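Local coordinates for protein lipid II:glycine glycyltransferase (Staphylococcus aureus, PDB 6SNR) that probably catalyses transfer of the first glycine of the pentaglycine interpeptide bridge from glycyl-tRNA to the lysine of lipid II during peptidoglycan synthesis, at residues N325-R328 / D329-P332; V171-A174 / L175-T179; H335-Y338 / T339-K342; K190-A193 / E194-I198. All blocks are in the same frame, centred on the assembly; numbering follows the deposited sequence.

Interaction 1: residues N325-R328 / D329-P332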
# COMPACT_ATOMS: atom_id res chain seq x y z
N ASN A 325 12.47 16.85 -0.13
CA ASN A 325 12.42 17.95 -1.09
C ASN A 325 13.60 17.98 -2.06
O ASN A 325 13.63 18.80 -2.99
CB ASN A 325 12.35 19.29 -0.32
CG ASN A 325 11.09 19.43 0.53
OD1 ASN A 325 11.16 19.77 1.71
ND2 ASN A 325 9.94 19.23 -0.08
N GLU A 326 14.58 17.09 -1.89
CA GLU A 326 15.78 17.11 -2.72
C GLU A 326 15.80 16.06 -3.83
O GLU A 326 15.17 15.01 -3.73
CB GLU A 326 17.01 16.88 -1.86
CG GLU A 326 17.21 17.89 -0.75
CD GLU A 326 18.43 17.52 0.06
OE1 GLU A 326 18.25 17.04 1.19
OE2 GLU A 326 19.55 17.68 -0.47
N PHE A 327 16.53 16.38 -4.89
CA PHE A 327 16.79 15.48 -6.01
C PHE A 327 15.52 14.88 -6.64
O PHE A 327 15.54 13.73 -7.12
CB PHE A 327 17.79 14.40 -5.61
CG PHE A 327 19.08 14.94 -5.08
CD1 PHE A 327 20.01 15.50 -5.94
CD2 PHE A 327 19.35 14.92 -3.72
CE1 PHE A 327 21.20 16.03 -5.46
CE2 PHE A 327 20.54 15.46 -3.22
CZ PHE A 327 21.46 15.99 -4.10
N ARG A 328 14.46 15.69 -6.70
CA ARG A 328 13.13 15.28 -7.21
C ARG A 328 13.20 14.82 -8.67
O ARG A 328 12.40 13.99 -9.09
CB ARG A 328 12.09 16.40 -7.10
CG ARG A 328 11.79 16.95 -5.71
CD ARG A 328 10.96 18.25 -5.77
NE ARG A 328 11.62 19.25 -6.61
CZ ARG A 328 11.21 20.51 -6.79
NH1 ARG A 328 11.92 21.32 -7.58
NH2 ARG A 328 10.12 20.97 -6.19
N ASP A 329 14.13 15.38 -9.44
CA ASP A 329 14.33 14.99 -10.85
C ASP A 329 14.78 13.55 -11.06
O ASP A 329 14.70 13.03 -12.17
CB ASP A 329 15.31 15.96 -11.54
CG ASP A 329 14.67 17.25 -11.97
OD1 ASP A 329 13.55 17.56 -11.51
OD2 ASP A 329 15.30 17.98 -12.79
N PHE A 330 15.19 12.86 -10.00
CA PHE A 330 15.49 11.46 -10.11
C PHE A 330 14.22 10.61 -10.03
O PHE A 330 14.30 9.42 -10.18
CB PHE A 330 16.45 11.05 -8.98
CG PHE A 330 17.89 11.36 -9.27
CD1 PHE A 330 18.39 12.63 -9.10
CD2 PHE A 330 18.73 10.36 -9.78
CE1 PHE A 330 19.72 12.92 -9.40
CE2 PHE A 330 20.05 10.64 -10.09
CZ PHE A 330 20.54 11.93 -9.87
N LEU A 331 13.08 11.25 -9.81
CA LEU A 331 11.76 10.56 -9.75
C LEU A 331 11.78 9.35 -8.82
O LEU A 331 11.33 8.26 -9.20
CB LEU A 331 11.28 10.18 -11.14
CG LEU A 331 11.27 11.39 -12.10
CD1 LEU A 331 11.29 10.90 -13.54
CD2 LEU A 331 10.06 12.28 -11.81
N PRO A 332 12.28 9.52 -7.59
CA PRO A 332 12.38 8.38 -6.67
C PRO A 332 11.06 7.69 -6.33
O PRO A 332 11.07 6.47 -6.25
CB PRO A 332 13.04 8.98 -5.44
CG PRO A 332 12.55 10.37 -5.44
CD PRO A 332 12.58 10.79 -6.90
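F327 and F330 meet in a short 3-10 turn just ahead of helix 332-347. F330 N donates to F327 O at 3.0 Å with an N-H...O angle of 164°. One residue on, L331 N donates to R328 O at 2.9 Å. Both are i to i+3 bonds, as in a 3-10 turn.

The two phenylalanines touch near their bases. CG of F327 lies beside its own backbone N (chi1 -55°), and the ring leads away from 329-332. F327 CB is left against CD1 of F330, 4.0 Å away. CG of F330 also lies beside its backbone N (chi1 -82°). The approach of F330 to the F327 ring is oblique, and the rings do not stack. F327 O sits at the edge of the F330 ring, near its plane, 3.6 Å from CD1 of F330. F327 O also lies 3.4 Å from F330 CB, so one carbonyl meets both the backbone and the base of this side chain.

R328 and D329 turn outward into the exposed side. Their charged groups do not pair with each other: R328 NE is 5.5 Å from D329 OD1. L331 takes the N-cap position, and P332 enters the first turn of the helix. The ring of P332 closes against R328 O, 3.9 Å from its CD.

The turn joins strand 315-323 to helix 332-347. L331 packs on K170, L173 and A174 of helix 165-177, while D329 O accepts from R177 NH1. On the sheet side, F327 and P332 lie on L304 of strand 302-312, and both phenylalanines reach L233 of strand 226-233.

Interaction 2: residues V171-A174 / L175-T179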
# COMPACT_ATOMS: atom_id res chain seq x y z
N VAL A 171 8.03 6.64 -15.21
CA VAL A 171 8.57 5.41 -14.66
C VAL A 171 9.82 4.94 -15.42
O VAL A 171 10.82 4.57 -14.82
CB VAL A 171 7.51 4.28 -14.57
CG1 VAL A 171 8.15 2.95 -14.18
CG2 VAL A 171 6.40 4.67 -13.59
N ARG A 172 9.77 4.98 -16.77
CA ARG A 172 10.92 4.57 -17.56
C ARG A 172 12.11 5.46 -17.25
O ARG A 172 13.22 4.97 -17.15
CB ARG A 172 10.58 4.61 -19.05
CG ARG A 172 9.58 3.53 -19.47
CD ARG A 172 9.66 3.19 -20.96
NE ARG A 172 8.54 2.34 -21.34
CZ ARG A 172 7.33 2.79 -21.65
NH1 ARG A 172 7.10 4.08 -21.73
NH2 ARG A 172 6.37 1.91 -21.96
N LEU A 173 11.88 6.76 -17.07
CA LEU A 173 12.97 7.68 -16.69
C LEU A 173 13.50 7.33 -15.32
O LEU A 173 14.69 7.26 -15.09
CB LEU A 173 12.51 9.12 -16.71
CG LEU A 173 12.27 9.69 -18.11
CD1 LEU A 173 11.68 11.08 -17.97
CD2 LEU A 173 13.53 9.68 -18.97
N ALA A 174 12.59 7.05 -14.40
CA ALA A 174 13.03 6.71 -13.06
C ALA A 174 13.94 5.48 -12.99
O ALA A 174 14.90 5.45 -12.21
CB ALA A 174 11.79 6.52 -12.17
N LEU A 175 13.64 4.49 -13.80
CA LEU A 175 14.42 3.25 -13.87
C LEU A 175 15.82 3.52 -14.39
O LEU A 175 16.73 2.80 -14.04
CB LEU A 175 13.74 2.23 -14.78
CG LEU A 175 12.40 1.67 -14.31
CD1 LEU A 175 11.66 0.85 -15.38
CD2 LEU A 175 12.65 0.88 -13.03
N LYS A 176 15.97 4.59 -15.17
CA LYS A 176 17.26 4.93 -15.81
C LYS A 176 18.11 5.95 -15.06
O LYS A 176 19.33 5.96 -15.24
CB LYS A 176 17.04 5.46 -17.23
CG LYS A 176 16.47 4.45 -18.23
CD LYS A 176 15.69 5.14 -19.34
CE LYS A 176 16.60 5.85 -20.34
NZ LYS A 176 17.13 4.88 -21.34
N ARG A 177 17.51 6.83 -14.27
CA ARG A 177 18.21 8.08 -13.87
C ARG A 177 19.27 7.91 -12.78
O ARG A 177 20.13 8.78 -12.62
CB ARG A 177 17.23 9.23 -13.58
CG ARG A 177 16.39 9.59 -14.81
CD ARG A 177 16.52 10.96 -15.43
NE ARG A 177 15.51 11.86 -14.89
CZ ARG A 177 14.83 12.82 -15.54
NH1 ARG A 177 13.96 13.54 -14.85
NH2 ARG A 177 14.97 13.07 -16.85
N GLY A 178 19.23 6.81 -12.04
CA GLY A 178 20.34 6.48 -11.13
C GLY A 178 20.03 6.35 -9.64
O GLY A 178 20.89 6.54 -8.83
N THR A 179 18.79 6.00 -9.28
CA THR A 179 18.53 5.60 -7.87
C THR A 179 18.46 4.07 -7.76
O THR A 179 18.31 3.39 -8.75
CB THR A 179 17.18 6.19 -7.34
OG1 THR A 179 16.10 5.88 -8.23
CG2 THR A 179 17.28 7.71 -7.15
O HOH W 1 16.03 7.26 -10.43
O HOH W 2 17.38 4.55 -11.62
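L175 winds back over V171 in the tight part of this helix end. L175 N donates to V171 O at 3.0 Å. CG of L175 rests on V171 O at 3.3 Å, and L175 CD1 touches V171 CG1 at 4.3 Å. V171 and A174 are buried, while L175 is itself exposed despite this contact.

The next bond is looser. K176 N reaches R172 O at 3.4 Å in a weak bond, and the lysine chain leads away to the exposed side. R172 is exposed too. L173 and R177 run side by side and point the same way. L173 CD1 sits over one face of the R177 guanidinium, 4.0 Å from R177 NH2. The arginine chain bends at chi2 and chi3, and its NH1 donates to D329 O.

Beyond the last turn, water takes over from the helix bonds. A174 O is bonded by two waters. One, 2.8 Å from A174 O, links it to T179 OG1. The other bridges it to G178 N, 3.0 Å from that nitrogen. G178 has a positive phi of 120° as the chain leaves the helix, a conformation suited to a residue without CB.

Around this end of helix 165-177, V171 and L175 pack on Y338 of helix 332-347. T179 OG1 bonds H335 ND1 of that helix, and V171 and R172 meet L160 of helix 156-162.

Interaction 3: residues H335-Y338 / T339-K342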
# COMPACT_ATOMS: atom_id res chain seq x y z
N HIS A 335 10.11 5.25 -9.15
CA HIS A 335 10.95 4.07 -9.07
C HIS A 335 10.45 3.14 -7.95
O HIS A 335 10.24 1.94 -8.17
CB HIS A 335 12.41 4.49 -8.82
CG HIS A 335 13.38 3.42 -9.15
ND1 HIS A 335 14.75 3.54 -8.91
CD2 HIS A 335 13.20 2.18 -9.65
CE1 HIS A 335 15.35 2.42 -9.25
NE2 HIS A 335 14.44 1.59 -9.71
N MET A 336 10.22 3.77 -6.79
CA MET A 336 9.68 3.08 -5.60
C MET A 336 8.38 2.32 -5.85
O MET A 336 8.30 1.09 -5.58
CB MET A 336 9.46 4.06 -4.44
CG MET A 336 9.48 3.38 -3.08
SD MET A 336 9.40 4.63 -1.78
CE MET A 336 7.89 5.49 -2.04
N GLN A 337 7.42 3.00 -6.45
CA GLN A 337 6.08 2.37 -6.72
C GLN A 337 6.20 1.15 -7.61
O GLN A 337 5.67 0.08 -7.29
CB GLN A 337 5.09 3.33 -7.34
CG GLN A 337 4.57 4.38 -6.38
CD GLN A 337 3.75 3.80 -5.23
OE1 GLN A 337 3.25 2.66 -5.32
NE2 GLN A 337 3.58 4.59 -4.17
N TYR A 338 6.88 1.28 -8.74
CA TYR A 338 6.96 0.17 -9.67
C TYR A 338 7.71 -1.02 -9.05
O TYR A 338 7.33 -2.17 -9.24
CB TYR A 338 7.64 0.68 -10.97
CG TYR A 338 7.76 -0.34 -12.09
CD1 TYR A 338 6.63 -0.95 -12.63
CD2 TYR A 338 8.99 -0.62 -12.69
CE1 TYR A 338 6.71 -1.85 -13.70
CE2 TYR A 338 9.08 -1.51 -13.77
CZ TYR A 338 7.93 -2.12 -14.25
OH TYR A 338 7.98 -3.01 -15.32
N THR A 339 8.82 -0.74 -8.34
CA THR A 339 9.60 -1.77 -7.64
C THR A 339 8.71 -2.53 -6.62
O THR A 339 8.78 -3.76 -6.55
CB THR A 339 10.84 -1.18 -6.96
OG1 THR A 339 11.66 -0.55 -7.98
CG2 THR A 339 11.62 -2.26 -6.34
N MET A 340 7.89 -1.78 -5.89
CA MET A 340 7.06 -2.37 -4.82
C MET A 340 5.97 -3.24 -5.42
O MET A 340 5.66 -4.31 -4.88
CB MET A 340 6.47 -1.31 -3.87
CG MET A 340 7.53 -0.70 -2.95
SD MET A 340 6.86 0.39 -1.69
CE MET A 340 6.06 1.60 -2.68
N MET A 341 5.43 -2.83 -6.55
CA MET A 341 4.42 -3.64 -7.23
C MET A 341 5.03 -4.94 -7.67
O MET A 341 4.44 -6.00 -7.50
CB MET A 341 3.82 -2.91 -8.40
CG MET A 341 2.91 -1.76 -8.03
SD MET A 341 2.41 -0.91 -9.56
CE MET A 341 1.42 0.43 -8.92
N LYS A 342 6.24 -4.88 -8.25
CA LYS A 342 6.90 -6.11 -8.68
C LYS A 342 7.23 -7.03 -7.49
O LYS A 342 6.99 -8.24 -7.61
CB LYS A 342 8.16 -5.79 -9.53
CG LYS A 342 7.81 -5.19 -10.89
CD LYS A 342 9.09 -4.96 -11.71
CE LYS A 342 10.16 -4.24 -10.90
NZ LYS A 342 11.40 -3.91 -11.69
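T339 N to H335 O, at 3.0 Å, opens a regular run of four alpha-helical bonds that continues through M340, M341 and K342. The helix, 332-347, is the connection of a beta-alpha-beta crossover between the parallel strands 315-323 and 351-356.

H335 O is gripped twice. T339 OG1 donates to H335 O as well, at 2.9 Å, from above the carbonyl plane. The threonine can do this because OG1 lies beside its own backbone N (chi1 -59°), which turns the hydroxyl back to the previous turn. T339 OG1 also stands 3.6 Å from H335 CD2, where the two side chains meet at a slant. The main polar partner of the imidazole is T179, at H335 ND1.

Among the buried residues, M336 and M340 run alongside each other and point the same way. M336 CG meets M340 CE at 3.9 Å. M340 CE also touches the amide of Q337, 4.0 Å from Q337 OE1. Q337 OE1 itself is bonded to Y352 OH on strand 351-356. M341 is extended beyond CG and packs on Y352 and F354 of the same strand. M341 CG lies 3.4 Å from Q337 O.

The Y338 side chain packs on L159 and L160 of helix 156-162 and on F163. Its OH is hydrogen-bonded to D156 O. K342 crosses over one face of the Y338 ring as a CH-pi contact. K342 CD lies 4.2 Å from the centroid of the Y338 ring, 21° off the normal and offset toward the rim.

Interaction 4: residues K190-A193 / E194-I198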
# COMPACT_ATOMS: atom_id res chain seq x y z
N LYS A 190 13.97 4.96 11.02
CA LYS A 190 14.41 6.28 11.47
C LYS A 190 14.55 7.22 10.28
O LYS A 190 14.02 8.31 10.33
CB LYS A 190 15.72 6.23 12.25
CG LYS A 190 15.56 5.77 13.70
CD LYS A 190 16.87 5.77 14.47
CE LYS A 190 17.55 7.15 14.45
NZ LYS A 190 18.66 7.27 15.44
N THR A 191 15.12 6.70 9.19
CA THR A 191 15.11 7.40 7.89
C THR A 191 13.67 7.66 7.42
O THR A 191 13.30 8.78 7.03
CB THR A 191 15.92 6.58 6.86
OG1 THR A 191 17.31 6.50 7.28
CG2 THR A 191 15.86 7.26 5.45
N PHE A 192 12.83 6.64 7.47
CA PHE A 192 11.44 6.84 7.06
C PHE A 192 10.70 7.93 7.83
O PHE A 192 9.97 8.74 7.27
CB PHE A 192 10.69 5.51 7.22
CG PHE A 192 9.29 5.57 6.71
CD1 PHE A 192 9.06 5.69 5.35
CD2 PHE A 192 8.21 5.54 7.58
CE1 PHE A 192 7.78 5.74 4.86
CE2 PHE A 192 6.92 5.63 7.09
CZ PHE A 192 6.70 5.72 5.73
N ALA A 193 10.85 7.94 9.15
CA ALA A 193 10.14 8.94 9.94
C ALA A 193 10.59 10.36 9.60
O ALA A 193 9.79 11.30 9.64
CB ALA A 193 10.35 8.67 11.43
N GLU A 194 11.88 10.51 9.30
CA GLU A 194 12.44 11.80 8.88
C GLU A 194 11.81 12.26 7.57
O GLU A 194 11.41 13.42 7.41
CB GLU A 194 13.97 11.70 8.72
CG GLU A 194 14.73 11.51 10.03
CD GLU A 194 16.25 11.48 9.85
OE1 GLU A 194 16.78 12.46 9.29
OE2 GLU A 194 16.91 10.50 10.28
N LEU A 195 11.71 11.34 6.61
CA LEU A 195 11.07 11.66 5.35
C LEU A 195 9.59 12.02 5.55
O LEU A 195 9.06 12.91 4.88
CB LEU A 195 11.20 10.46 4.38
CG LEU A 195 12.61 10.13 3.89
CD1 LEU A 195 12.61 8.81 3.15
CD2 LEU A 195 13.11 11.25 2.98
N MET A 196 8.93 11.34 6.47
CA MET A 196 7.53 11.58 6.71
C MET A 196 7.31 12.95 7.33
O MET A 196 6.31 13.59 7.03
CB MET A 196 6.96 10.47 7.61
CG MET A 196 5.48 10.63 7.91
SD MET A 196 4.47 10.46 6.43
CE MET A 196 4.63 8.72 6.07
N LYS A 197 8.25 13.37 8.18
CA LYS A 197 8.21 14.70 8.81
C LYS A 197 8.23 15.77 7.71
O LYS A 197 7.40 16.69 7.71
CB LYS A 197 9.39 14.86 9.78
CG LYS A 197 9.44 16.16 10.57
CD LYS A 197 10.57 16.11 11.59
CE LYS A 197 10.87 17.48 12.19
NZ LYS A 197 12.09 17.46 13.03
N ILE A 198 9.14 15.57 6.74
CA ILE A 198 9.28 16.50 5.60
C ILE A 198 8.00 16.52 4.75
O ILE A 198 7.53 17.58 4.31
CB ILE A 198 10.52 16.14 4.72
CG1 ILE A 198 11.81 16.31 5.53
CG2 ILE A 198 10.58 17.02 3.47
CD1 ILE A 198 13.04 15.64 4.94
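Helix 189-202 lies against the second sheet of the protein, and this contact covers somewhat more than two turns of it. The backbone is regularly bonded: E194 N to K190 O at 3.2 Å, L195 N to T191 O at 3.0 Å, then M196 to F192 and K197 to A193.

F192 and M196 carry the main side-chain contact. They lie side by side and point the same way. CG of M196 is anti to its backbone N (chi1 -180°), and the chain then bends at both chi2 and chi3. These bends fold the methyl back to the previous turn. M196 CE ends 3.7 Å from CZ of the F192 ring, approaching it obliquely. F192 is buried and also makes an edge-to-face pair with F213 of helix 210-220.

L195 sits next to this pair. L195 CG rests on T191 O at 3.5 Å, and L195 CD1 meets T191 CG2 at 4.3 Å. On the exposed side, E194 CG lies 3.3 Å from K190 O. The charged ends there do not pair with each other, with K190 NZ 6.3 Å from E194 OE2. K197 is extended and leads away from the turn.

The buried side faces strand 315-323. F192 and M196 pack on Y320, and L195 and M196 on A322. F192 also reaches L308 of strand 302-312, and A193 packs on I210 of helix 210-220. An amphipathic helix laid on a mixed sheet in this way is consistent with the acetyltransferase-like (GNAT) fold shared by the FemABX enzymes.

From the N terminus, the chain makes interaction 2, then 4, then 1, then 3. Each is local and ends before the next begins, so none nest or cross. Interaction 2 ends helix 165-177. Interaction 4 follows, setting helix 189-202 on strand 315-323. The long helices 235-262 and 267-297 then intervene. Interaction 1 closes the loop between strand 315-323 and helix 332-347, and interaction 3 lies within that helix. In space, interaction 2 touches both 1 and 3, tying helix 165-177 to helix 332-347 and its preceding loop. Interaction 4 meets only interaction 1, where I198 packs on N325. Its nearest atoms lie about 7 Å from interaction 3.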